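Local coordinates for protein HTH-type transcriptional repressor PhnF (PDB 3F8M) that represses the operon for phosphate uptake, phnDCE, when phosphate is available in the cell, acting as a DNA-binding regulator of the GntR family, at residues Pro78-Thr90 / Leu227-Met239. Residues are numbered along the deposited sequence; the frame is centred on the assembly and turned at random.
Sequences PKIRQPLGMGSYT and LYRGDRMTFTAVM
Strand 80-83 runs parallel to strand 233-239, their axes 4.5 Å apart at closest and crossing at -32°, and five backbone hydrogen bonds join them in alternation, from Ile80 N to Arg232 O through to Leu84 N to Thr236 O. As in any extended strand, successive side chains point to opposite faces of the pair. On the face of Ile80, Gln82, Met233 and Phe235, apolar groups gather round Met233. Bends at chi2 and chi3 fold this flexible thioether back, so that CE lies 3.7 Å from Ile80 CB and reaches the edge of the Tyr89 ring near its plane, while SD lies over one face of the Phe235 ring, offset toward its rim. Gln82 lies alongside Phe235, its amide plane nearly parallel to the ring, 6° apart. With CG anti to the backbone N (chi1 173°), its methylenes pack on the ring, CG 3.9 Å from Phe235 CE1, and a bend at chi2 lets the buried amide find a polar partner, NE2 giving a weak bond to Tyr228 OH at 3.4 Å. Branched Leu84 divides its methyls, CD2 against Phe235 CD1 and CD1 against Ala237 CB, and also meets Leu84 of the second subunit.

The face of Arg81, Pro83, Thr234 and Thr236 is more polar. Thr236 suits it twice over: CG2 packs over one face of the Arg81 guanidinium, 3.7 Å from NH2, while OG1 shares a water with Arg81 O. Just before the strand, Lys79 crosses Thr234 at about a right angle, CD 3.3 Å from Thr234 OG1. Its extended chain spans to Asp186 of the second subunit, which NZ meets in a salt bridge and Thr234 OG1 in a hydrogen bond; a water also links Lys79 NZ to Gly230 O.

Residues 235-239 also pair antiparallel with a strand of the second subunit. The contact thus joins the strand that follows hairpin 66-69/72-75 to the dimer interface, largely apolar on one face, with one weak amide-hydroxyl bond, while the shared aspartate probably stabilises the lysine's charge.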
ATOM      1  N   PRO A  78      12.115   8.181  11.172  1.00 26.62           N
ATOM      2  CA  PRO A  78      11.100   8.373  10.178  1.00 26.40           C
ATOM      3  C   PRO A  78      11.033   7.154   9.233  1.00 25.77           C
ATOM      4  O   PRO A  78      12.076   6.567   8.906  1.00 26.32           O
ATOM      5  CB  PRO A  78      11.568   9.617   9.413  1.00 26.73           C
ATOM      6  CG  PRO A  78      12.780  10.081  10.046  1.00 26.71           C
ATOM      7  CD  PRO A  78      13.294   9.052  10.964  1.00 27.13           C
ATOM      8  N   LYS A  79       9.819   6.782   8.868  1.00 25.44           N
ATOM      9  CA  LYS A  79       9.602   5.806   7.781  1.00 25.52           C
ATOM     10  C   LYS A  79      10.112   6.385   6.482  1.00 24.92           C
ATOM     11  O   LYS A  79       9.915   7.583   6.208  1.00 24.77           O
ATOM     12  CB  LYS A  79       8.107   5.518   7.641  1.00 24.39           C
ATOM     13  CG  LYS A  79       7.498   4.855   8.855  1.00 27.14           C
ATOM     14  CD  LYS A  79       6.018   4.735   8.646  1.00 26.70           C
ATOM     15  CE  LYS A  79       5.364   3.913   9.729  1.00 29.48           C
ATOM     16  NZ  LYS A  79       3.892   3.878   9.445  1.00 26.19           N
ATOM     17  N   ILE A  80      10.764   5.546   5.670  1.00 25.74           N
ATOM     18  CA  ILE A  80      11.057   5.925   4.289  1.00 26.16           C
ATOM     19  C   ILE A  80       9.756   6.057   3.536  1.00 25.58           C
ATOM     20  O   ILE A  80       8.917   5.183   3.641  1.00 25.63           O
ATOM     21  CB  ILE A  80      11.979   4.907   3.569  1.00 26.19           C
ATOM     22  CG1 ILE A  80      13.373   4.951   4.179  1.00 29.20           C
ATOM     23  CG2 ILE A  80      12.167   5.294   2.101  1.00 25.49           C
ATOM     24  CD1 ILE A  80      14.076   3.619   4.141  1.00 32.37           C
ATOM     25  N   ARG A  81       9.581   7.172   2.824  1.00 25.69           N
ATOM     26  CA  ARG A  81       8.359   7.436   2.055  1.00 26.64           C
ATOM     27  C   ARG A  81       8.657   7.196   0.572  1.00 27.16           C
ATOM     28  O   ARG A  81       9.233   8.031  -0.131  1.00 27.88           O
ATOM     29  CB  ARG A  81       7.860   8.866   2.309  1.00 27.15           C
ATOM     30  CG  ARG A  81       7.372   9.084   3.738  1.00 30.63           C
ATOM     31  CD  ARG A  81       7.100  10.576   4.014  1.00 35.99           C
ATOM     32  NE  ARG A  81       6.161  11.116   3.050  1.00 40.90           N
ATOM     33  CZ  ARG A  81       4.836  11.103   3.201  1.00 45.08           C
ATOM     34  NH1 ARG A  81       4.280  10.586   4.293  1.00 45.02           N
ATOM     35  NH2 ARG A  81       4.062  11.601   2.247  1.00 46.89           N
ATOM     36  N   GLN A  82       8.308   6.017   0.114  1.00 27.20           N
ATOM     37  CA  GLN A  82       8.663   5.630  -1.227  1.00 29.47           C
ATOM     38  C   GLN A  82       7.514   5.757  -2.228  1.00 29.06           C
ATOM     39  O   GLN A  82       6.471   5.117  -2.055  1.00 28.60           O
ATOM     40  CB  GLN A  82       9.135   4.193  -1.156  1.00 28.59           C
ATOM     41  CG  GLN A  82       9.394   3.567  -2.472  1.00 34.07           C
ATOM     42  CD  GLN A  82      10.511   2.577  -2.373  1.00 36.11           C
ATOM     43  OE1 GLN A  82      11.458   2.651  -3.136  1.00 40.92           O
ATOM     44  NE2 GLN A  82      10.412   1.640  -1.420  1.00 35.77           N
ATOM     45  N   PRO A  83       7.717   6.555  -3.295  1.00 29.70           N
ATOM     46  CA  PRO A  83       6.730   6.665  -4.370  1.00 29.64           C
ATOM     47  C   PRO A  83       6.534   5.297  -5.022  1.00 30.57           C
ATOM     48  O   PRO A  83       7.513   4.546  -5.181  1.00 30.85           O
ATOM     49  CB  PRO A  83       7.387   7.634  -5.357  1.00 30.64           C
ATOM     50  CG  PRO A  83       8.482   8.319  -4.586  1.00 30.41           C
ATOM     51  CD  PRO A  83       8.940   7.321  -3.591  1.00 29.62           C
ATOM     52  N   LEU A  84       5.292   4.938  -5.345  1.00 30.33           N
ATOM     53  CA  LEU A  84       5.062   3.744  -6.153  1.00 31.55           C
ATOM     54  C   LEU A  84       5.435   4.106  -7.587  1.00 32.00           C
ATOM     55  O   LEU A  84       5.113   5.179  -8.085  1.00 33.05           O
ATOM     56  CB  LEU A  84       3.625   3.216  -6.033  1.00 32.47           C
ATOM     57  CG  LEU A  84       3.272   2.412  -4.775  1.00 33.08           C
ATOM     58  CD1 LEU A  84       1.764   2.267  -4.690  1.00 35.09           C
ATOM     59  CD2 LEU A  84       3.957   1.038  -4.743  1.00 36.56           C
ATOM     60  N   GLY A  85       6.183   3.237  -8.241  1.00 32.58           N
ATOM     61  CA  GLY A  85       6.599   3.517  -9.622  1.00 32.50           C
ATOM     62  C   GLY A  85       7.995   2.988  -9.828  1.00 32.22           C
ATOM     63  O   GLY A  85       8.397   2.049  -9.149  1.00 31.68           O
ATOM     64  N   MET A  86       8.742   3.646 -10.713  1.00 33.16           N
ATOM     65  CA  MET A  86      10.022   3.137 -11.216  1.00 34.84           C
ATOM     66  C   MET A  86      11.259   3.838 -10.618  1.00 34.76           C
ATOM     67  O   MET A  86      12.406   3.567 -11.025  1.00 35.15           O
ATOM     68  CB  MET A  86      10.008   3.200 -12.753  1.00 35.48           C
ATOM     69  CG  MET A  86       9.025   2.184 -13.372  1.00 39.51           C
ATOM     70  SD  MET A  86       8.250   2.613 -14.975  1.00 46.08           S
ATOM     71  CE  MET A  86       6.997   3.793 -14.454  1.00 46.84           C
ATOM     72  N   GLY A  87      11.027   4.712  -9.637  1.00 34.19           N
ATOM     73  CA  GLY A  87      12.104   5.415  -8.946  1.00 34.98           C
ATOM     74  C   GLY A  87      12.853   4.511  -7.982  1.00 34.87           C
ATOM     75  O   GLY A  87      12.570   3.322  -7.889  1.00 35.52           O
ATOM     76  N   SER A  88      13.803   5.067  -7.244  1.00 34.81           N
ATOM     77  CA  SER A  88      14.691   4.238  -6.447  1.00 33.97           C
ATOM     78  C   SER A  88      14.440   4.363  -4.955  1.00 33.23           C
ATOM     79  O   SER A  88      14.049   5.427  -4.442  1.00 33.64           O
ATOM     80  CB  SER A  88      16.152   4.571  -6.766  1.00 34.47           C
ATOM     81  OG  SER A  88      17.052   4.225  -5.729  1.00 34.96           O
ATOM     82  N   TYR A  89      14.700   3.260  -4.267  1.00 31.47           N
ATOM     83  CA  TYR A  89      14.589   3.201  -2.822  1.00 30.01           C
ATOM     84  C   TYR A  89      15.574   4.197  -2.170  1.00 30.11           C
ATOM     85  O   TYR A  89      15.195   4.996  -1.298  1.00 28.09           O
ATOM     86  CB  TYR A  89      14.854   1.755  -2.374  1.00 29.61           C
ATOM     87  CG  TYR A  89      15.101   1.595  -0.895  1.00 28.43           C
ATOM     88  CD1 TYR A  89      14.054   1.779   0.016  1.00 28.31           C
ATOM     89  CD2 TYR A  89      16.373   1.277  -0.403  1.00 26.15           C
ATOM     90  CE1 TYR A  89      14.260   1.625   1.378  1.00 28.86           C
ATOM     91  CE2 TYR A  89      16.595   1.133   0.976  1.00 26.41           C
ATOM     92  CZ  TYR A  89      15.527   1.326   1.850  1.00 30.14           C
ATOM     93  OH  TYR A  89      15.716   1.203   3.215  1.00 30.84           O
ATOM     94  N   THR A  90      16.833   4.172  -2.620  1.00 30.39           N
ATOM     95  CA  THR A  90      17.862   5.083  -2.060  1.00 31.62           C
ATOM     96  C   THR A  90      17.561   6.545  -2.373  1.00 32.74           C
ATOM     97  O   THR A  90      17.804   7.420  -1.526  1.00 32.98           O
ATOM     98  CB  THR A  90      19.284   4.742  -2.528  1.00 30.93           C
ATOM     99  OG1 THR A  90      19.253   4.459  -3.930  1.00 31.30           O
ATOM    100  CG2 THR A  90      19.813   3.557  -1.783  1.00 29.67           C
ATOM    101  N   LEU A 227       9.213  -7.583   0.720  1.00 17.59           N
ATOM    102  CA  LEU A 227       8.536  -7.696   1.994  1.00 17.25           C
ATOM    103  C   LEU A 227       9.149  -6.613   2.888  1.00 18.00           C
ATOM    104  O   LEU A 227      10.342  -6.688   3.209  1.00 17.68           O
ATOM    105  CB  LEU A 227       8.726  -9.090   2.580  1.00 18.02           C
ATOM    106  CG  LEU A 227       8.021  -9.381   3.910  1.00 17.66           C
ATOM    107  CD1 LEU A 227       6.552  -9.783   3.653  1.00 21.48           C
ATOM    108  CD2 LEU A 227       8.750 -10.446   4.761  1.00 20.36           C
ATOM    109  N   TYR A 228       8.348  -5.594   3.249  1.00 17.71           N
ATOM    110  CA  TYR A 228       8.854  -4.438   4.004  1.00 17.74           C
ATOM    111  C   TYR A 228       8.208  -4.394   5.387  1.00 18.83           C
ATOM    112  O   TYR A 228       7.029  -4.704   5.503  1.00 19.24           O
ATOM    113  CB  TYR A 228       8.448  -3.158   3.291  1.00 18.34           C
ATOM    114  CG  TYR A 228       9.155  -2.803   1.988  1.00 21.29           C
ATOM    115  CD1 TYR A 228      10.429  -2.236   2.017  1.00 26.64           C
ATOM    116  CD2 TYR A 228       8.540  -2.991   0.752  1.00 23.50           C
ATOM    117  CE1 TYR A 228      11.087  -1.880   0.841  1.00 31.20           C
ATOM    118  CE2 TYR A 228       9.195  -2.628  -0.458  1.00 27.58           C
ATOM    119  CZ  TYR A 228      10.464  -2.076  -0.383  1.00 32.09           C
ATOM    120  OH  TYR A 228      11.164  -1.697  -1.508  1.00 38.35           O
ATOM    121  N   ARG A 229       8.975  -4.014   6.408  1.00 18.68           N
ATOM    122  CA  ARG A 229       8.399  -3.815   7.761  1.00 19.58           C
ATOM    123  C   ARG A 229       7.496  -2.606   7.700  1.00 18.65           C
ATOM    124  O   ARG A 229       7.916  -1.536   7.264  1.00 17.94           O
ATOM    125  CB  ARG A 229       9.507  -3.563   8.788  1.00 18.33           C
ATOM    126  CG  ARG A 229      10.336  -4.796   9.147  1.00 21.18           C
ATOM    127  CD  ARG A 229      11.470  -4.390  10.101  1.00 24.22           C
ATOM    128  NE  ARG A 229      10.904  -3.803  11.331  1.00 23.93           N
ATOM    129  CZ  ARG A 229      11.200  -4.227  12.556  1.00 26.43           C
ATOM    130  NH1 ARG A 229      12.048  -5.232  12.724  1.00 27.92           N
ATOM    131  NH2 ARG A 229      10.652  -3.638  13.623  1.00 24.87           N
ATOM    132  N   GLY A 230       6.257  -2.780   8.136  1.00 20.59           N
ATOM    133  CA  GLY A 230       5.259  -1.672   8.091  1.00 21.22           C
ATOM    134  C   GLY A 230       5.743  -0.459   8.894  1.00 22.83           C
ATOM    135  O   GLY A 230       5.486   0.680   8.503  1.00 24.23           O
ATOM    136  N   ASP A 231       6.492  -0.709   9.961  1.00 23.79           N
ATOM    137  CA  ASP A 231       7.013   0.363  10.852  1.00 23.84           C
ATOM    138  C   ASP A 231       8.197   1.145  10.259  1.00 23.96           C
ATOM    139  O   ASP A 231       8.636   2.160  10.832  1.00 23.77           O
ATOM    140  CB  ASP A 231       7.292  -0.158  12.277  1.00 23.73           C
ATOM    141  CG  ASP A 231       8.351  -1.255  12.344  1.00 26.45           C
ATOM    142  OD1 ASP A 231       9.015  -1.592  11.310  1.00 21.23           O
ATOM    143  OD2 ASP A 231       8.494  -1.824  13.444  1.00 25.62           O
ATOM    144  N   ARG A 232       8.675   0.742   9.077  1.00 21.63           N
ATOM    145  CA  ARG A 232       9.798   1.450   8.481  1.00 21.78           C
ATOM    146  C   ARG A 232       9.497   1.966   7.082  1.00 21.48           C
ATOM    147  O   ARG A 232      10.357   2.579   6.413  1.00 22.06           O
ATOM    148  CB  ARG A 232      11.081   0.574   8.530  1.00 22.54           C
ATOM    149  CG  ARG A 232      11.769   0.619   9.922  1.00 24.88           C
ATOM    150  CD  ARG A 232      12.518  -0.650  10.329  1.00 28.45           C
ATOM    151  NE  ARG A 232      12.811  -0.690  11.775  1.00 28.62           N
ATOM    152  CZ  ARG A 232      13.554  -1.617  12.390  1.00 32.28           C
ATOM    153  NH1 ARG A 232      14.146  -2.624  11.703  1.00 25.68           N
ATOM    154  NH2 ARG A 232      13.731  -1.534  13.719  1.00 29.48           N
ATOM    155  N   MET A 233       8.270   1.768   6.614  1.00 20.20           N
ATOM    156  CA  MET A 233       8.009   2.121   5.247  1.00 20.43           C
ATOM    157  C   MET A 233       6.624   2.693   5.050  1.00 20.54           C
ATOM    158  O   MET A 233       5.653   2.177   5.627  1.00 21.30           O
ATOM    159  CB  MET A 233       8.228   0.870   4.373  1.00 21.15           C
ATOM    160  CG  MET A 233       7.805   1.018   2.918  1.00 23.47           C
ATOM    161  SD  MET A 233       8.917   2.121   2.003  1.00 34.16           S
ATOM    162  CE  MET A 233      10.508   1.598   2.674  1.00 23.53           C
ATOM    163  N   THR A 234       6.539   3.742   4.244  1.00 19.82           N
ATOM    164  CA  THR A 234       5.272   4.287   3.757  1.00 21.25           C
ATOM    165  C   THR A 234       5.329   4.342   2.259  1.00 22.16           C
ATOM    166  O   THR A 234       6.340   4.755   1.713  1.00 23.15           O
ATOM    167  CB  THR A 234       5.042   5.723   4.277  1.00 20.13           C
ATOM    168  OG1 THR A 234       4.977   5.683   5.695  1.00 22.34           O
ATOM    169  CG2 THR A 234       3.779   6.282   3.748  1.00 20.17           C
ATOM    170  N   PHE A 235       4.252   3.952   1.582  1.00 23.79           N
ATOM    171  CA  PHE A 235       4.157   4.166   0.149  1.00 26.12           C
ATOM    172  C   PHE A 235       3.252   5.322  -0.186  1.00 27.65           C
ATOM    173  O   PHE A 235       2.238   5.515   0.467  1.00 28.12           O
ATOM    174  CB  PHE A 235       3.673   2.900  -0.540  1.00 26.99           C
ATOM    175  CG  PHE A 235       4.683   1.805  -0.520  1.00 29.83           C
ATOM    176  CD1 PHE A 235       5.793   1.862  -1.363  1.00 30.88           C
ATOM    177  CD2 PHE A 235       4.559   0.759   0.354  1.00 31.21           C
ATOM    178  CE1 PHE A 235       6.737   0.876  -1.335  1.00 32.14           C
ATOM    179  CE2 PHE A 235       5.514  -0.230   0.397  1.00 34.01           C
ATOM    180  CZ  PHE A 235       6.598  -0.174  -0.455  1.00 34.03           C
ATOM    181  N   THR A 236       3.639   6.094  -1.192  1.00 28.87           N
ATOM    182  CA  THR A 236       2.866   7.222  -1.679  1.00 30.56           C
ATOM    183  C   THR A 236       2.596   7.016  -3.163  1.00 32.31           C
ATOM    184  O   THR A 236       3.411   6.435  -3.890  1.00 32.01           O
ATOM    185  CB  THR A 236       3.590   8.570  -1.515  1.00 30.73           C
ATOM    186  OG1 THR A 236       4.655   8.650  -2.464  1.00 29.70           O
ATOM    187  CG2 THR A 236       4.152   8.753  -0.091  1.00 28.69           C
ATOM    188  N   ALA A 237       1.443   7.485  -3.610  1.00 33.29           N
ATOM    189  CA  ALA A 237       1.038   7.273  -4.984  1.00 35.25           C
ATOM    190  C   ALA A 237       0.247   8.477  -5.407  1.00 36.63           C
ATOM    191  O   ALA A 237      -0.760   8.839  -4.776  1.00 36.81           O
ATOM    192  CB  ALA A 237       0.239   5.979  -5.120  1.00 34.94           C
ATOM    193  N   VAL A 238       0.741   9.138  -6.442  1.00 37.98           N
ATOM    194  CA  VAL A 238       0.054  10.278  -7.007  1.00 40.13           C
ATOM    195  C   VAL A 238      -0.538   9.825  -8.324  1.00 42.26           C
ATOM    196  O   VAL A 238       0.204   9.315  -9.171  1.00 42.98           O
ATOM    197  CB  VAL A 238       1.010  11.462  -7.213  1.00 39.68           C
ATOM    198  CG1 VAL A 238       0.261  12.683  -7.708  1.00 40.33           C
ATOM    199  CG2 VAL A 238       1.716  11.782  -5.930  1.00 40.04           C
ATOM    200  N   MET A 239      -1.857   9.970  -8.487  1.00 43.84           N
ATOM    201  CA  MET A 239      -2.559   9.579  -9.724  1.00 45.63           C
ATOM    202  C   MET A 239      -3.216  10.787 -10.360  1.00 45.94           C
ATOM    203  O   MET A 239      -3.722  11.671  -9.660  1.00 45.58           O
ATOM    204  CB  MET A 239      -3.623   8.486  -9.480  1.00 46.40           C
ATOM    205  CG  MET A 239      -3.223   7.351  -8.522  1.00 48.13           C
ATOM    206  SD  MET A 239      -2.621   5.850  -9.309  1.00 56.99           S
ATOM    207  CE  MET A 239      -0.934   6.277  -9.778  1.00 54.90           C
TER
HETATM  208  O   HOH W   1      12.541   3.653   8.597  1.00 47.66           O
HETATM  209  O   HOH W   2       3.440   1.836   7.470  1.00 19.93           O
HETATM  210  O   HOH W   3       7.054   9.753  -1.308  1.00 34.54           O